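Side-chain contact in endoglucanase (Thermotoga maritima, PDB 2FVG), which probably acts as an aminopeptidase of the M42 family, binding two divalent metal cations per subunit: residues 262-265 with 266-269. Sequence-based numbering, arbitrary orientation.
Sequences IVDT and AKNN
Asn269 turns its side-chain amide back onto the carbonyl of Thr265, one turn earlier. Its CB lies 3.3 Å from Thr265 O, and CG follows at 3.4 Å from the same oxygen. CG stands anti to the carbonyl carbon (chi1 -70°), a setting that brings the amide alongside the Thr265 side chain. At the tip, ND2 donates to Thr265 O over a short 2.6 Å, in the carbonyl plane on a lone pair, with an N-H...O angle of 160°; that oxygen in turn lies close to the Asn269 amide plane, 13° out of it. ND2 also sits 3.9 Å from Thr265 CG2. Asn268 N bonds Asp264 O at 2.8 Å, whereas Asn269 N gives Thr265 O only a weak, bent bond and also bonds Ala266 O. With an alanine here, Thr265 O would probably lose its short side-chain donor and lean on that weak backbone bond. Thr265 itself turns OG1 back to Thr261 O and packs on Leu325, Val328 and Leu329 of helix 316-332, whose Val328 also touches Asn269. Helix 256-268 joins strands 244-245 and 274-275 in a beta-alpha-beta unit: Val263 packs on Ile245, and Lys267 runs beside it, CD 3.6 Å from Val263 CG1, both touching Phe273. Asp264 OD1 accepts from Gln260 NE2; at 4.4 Å from Lys267 NZ it is short of a salt bridge, and the attraction is probably modest. Amide and backbone N of Asn269 thus share Thr265 O, the amide by the shorter, straighter bond.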
ATOM      1  N   ILE A 262     -14.156  11.219  12.252  1.00 28.15           N
ATOM      2  CA  ILE A 262     -13.372  10.005  12.363  1.00 26.44           C
ATOM      3  C   ILE A 262     -13.025   9.714  13.830  1.00 26.60           C
ATOM      4  O   ILE A 262     -13.198   8.598  14.320  1.00 27.93           O
ATOM      5  CB  ILE A 262     -12.106  10.080  11.502  1.00 25.73           C
ATOM      6  CG1 ILE A 262     -12.490  10.223  10.028  1.00 30.15           C
ATOM      7  CG2 ILE A 262     -11.291   8.819  11.672  1.00 25.68           C
ATOM      8  CD1 ILE A 262     -11.289  10.450   9.076  1.00 24.88           C
ATOM      9  N   VAL A 263     -12.566  10.734  14.534  1.00 26.60           N
ATOM     10  CA  VAL A 263     -12.220  10.602  15.946  1.00 28.43           C
ATOM     11  C   VAL A 263     -13.433  10.215  16.784  1.00 27.40           C
ATOM     12  O   VAL A 263     -13.354   9.313  17.618  1.00 26.81           O
ATOM     13  CB  VAL A 263     -11.626  11.918  16.497  1.00 28.96           C
ATOM     14  CG1 VAL A 263     -11.648  11.931  18.033  1.00 31.40           C
ATOM     15  CG2 VAL A 263     -10.248  12.124  15.956  1.00 28.02           C
ATOM     16  N   ASP A 264     -14.549  10.896  16.570  1.00 28.01           N
ATOM     17  CA  ASP A 264     -15.760  10.596  17.344  1.00 28.93           C
ATOM     18  C   ASP A 264     -16.265   9.179  17.050  1.00 28.89           C
ATOM     19  O   ASP A 264     -16.646   8.457  17.960  1.00 31.24           O
ATOM     20  CB  ASP A 264     -16.812  11.661  17.100  1.00 31.21           C
ATOM     21  CG  ASP A 264     -16.418  13.012  17.696  1.00 37.99           C
ATOM     22  OD1 ASP A 264     -15.307  13.115  18.263  1.00 42.70           O
ATOM     23  OD2 ASP A 264     -17.217  13.970  17.611  1.00 47.04           O
ATOM     24  N   THR A 265     -16.202   8.767  15.784  1.00 31.60           N
ATOM     25  CA  THR A 265     -16.607   7.420  15.359  1.00 30.21           C
ATOM     26  C   THR A 265     -15.781   6.376  16.097  1.00 31.42           C
ATOM     27  O   THR A 265     -16.302   5.360  16.559  1.00 33.03           O
ATOM     28  CB  THR A 265     -16.407   7.240  13.836  1.00 31.16           C
ATOM     29  OG1 THR A 265     -17.241   8.167  13.132  1.00 27.34           O
ATOM     30  CG2 THR A 265     -16.754   5.829  13.394  1.00 23.75           C
ATOM     31  N   ALA A 266     -14.484   6.629  16.192  1.00 32.52           N
ATOM     32  CA  ALA A 266     -13.571   5.761  16.922  1.00 32.86           C
ATOM     33  C   ALA A 266     -13.953   5.681  18.401  1.00 33.56           C
ATOM     34  O   ALA A 266     -14.142   4.582  18.936  1.00 32.77           O
ATOM     35  CB  ALA A 266     -12.167   6.263  16.778  1.00 33.44           C
ATOM     36  N   LYS A 267     -14.080   6.846  19.047  1.00 32.36           N
ATOM     37  CA  LYS A 267     -14.401   6.920  20.470  1.00 35.27           C
ATOM     38  C   LYS A 267     -15.738   6.288  20.808  1.00 33.55           C
ATOM     39  O   LYS A 267     -15.860   5.627  21.827  1.00 34.60           O
ATOM     40  CB  LYS A 267     -14.377   8.377  20.971  1.00 35.40           C
ATOM     41  CG  LYS A 267     -12.969   8.973  21.048  1.00 40.55           C
ATOM     42  CD  LYS A 267     -12.920  10.509  21.107  1.00 39.62           C
ATOM     43  CE  LYS A 267     -13.660  11.121  22.285  1.00 51.50           C
ATOM     44  NZ  LYS A 267     -13.527  12.609  22.264  1.00 52.02           N
ATOM     45  N   ASN A 268     -16.739   6.492  19.958  1.00 34.00           N
ATOM     46  CA  ASN A 268     -18.082   5.964  20.214  1.00 32.40           C
ATOM     47  C   ASN A 268     -18.199   4.481  19.892  1.00 32.55           C
ATOM     48  O   ASN A 268     -19.171   3.836  20.287  1.00 34.17           O
ATOM     49  CB  ASN A 268     -19.154   6.770  19.472  1.00 31.68           C
ATOM     50  CG  ASN A 268     -19.224   8.228  19.927  1.00 38.09           C
ATOM     51  OD1 ASN A 268     -18.690   8.609  20.975  1.00 38.33           O
ATOM     52  ND2 ASN A 268     -19.913   9.045  19.141  1.00 39.60           N
ATOM     53  N   ASN A 269     -17.213   3.938  19.183  1.00 32.56           N
ATOM     54  CA  ASN A 269     -17.228   2.512  18.889  1.00 33.78           C
ATOM     55  C   ASN A 269     -16.176   1.729  19.665  1.00 35.04           C
ATOM     56  O   ASN A 269     -15.970   0.540  19.412  1.00 35.63           O
ATOM     57  CB  ASN A 269     -17.128   2.236  17.386  1.00 34.51           C
ATOM     58  CG  ASN A 269     -18.373   2.632  16.644  1.00 30.82           C
ATOM     59  OD1 ASN A 269     -19.233   1.798  16.377  1.00 44.32           O
ATOM     60  ND2 ASN A 269     -18.509   3.916  16.354  1.00 36.98           N
TER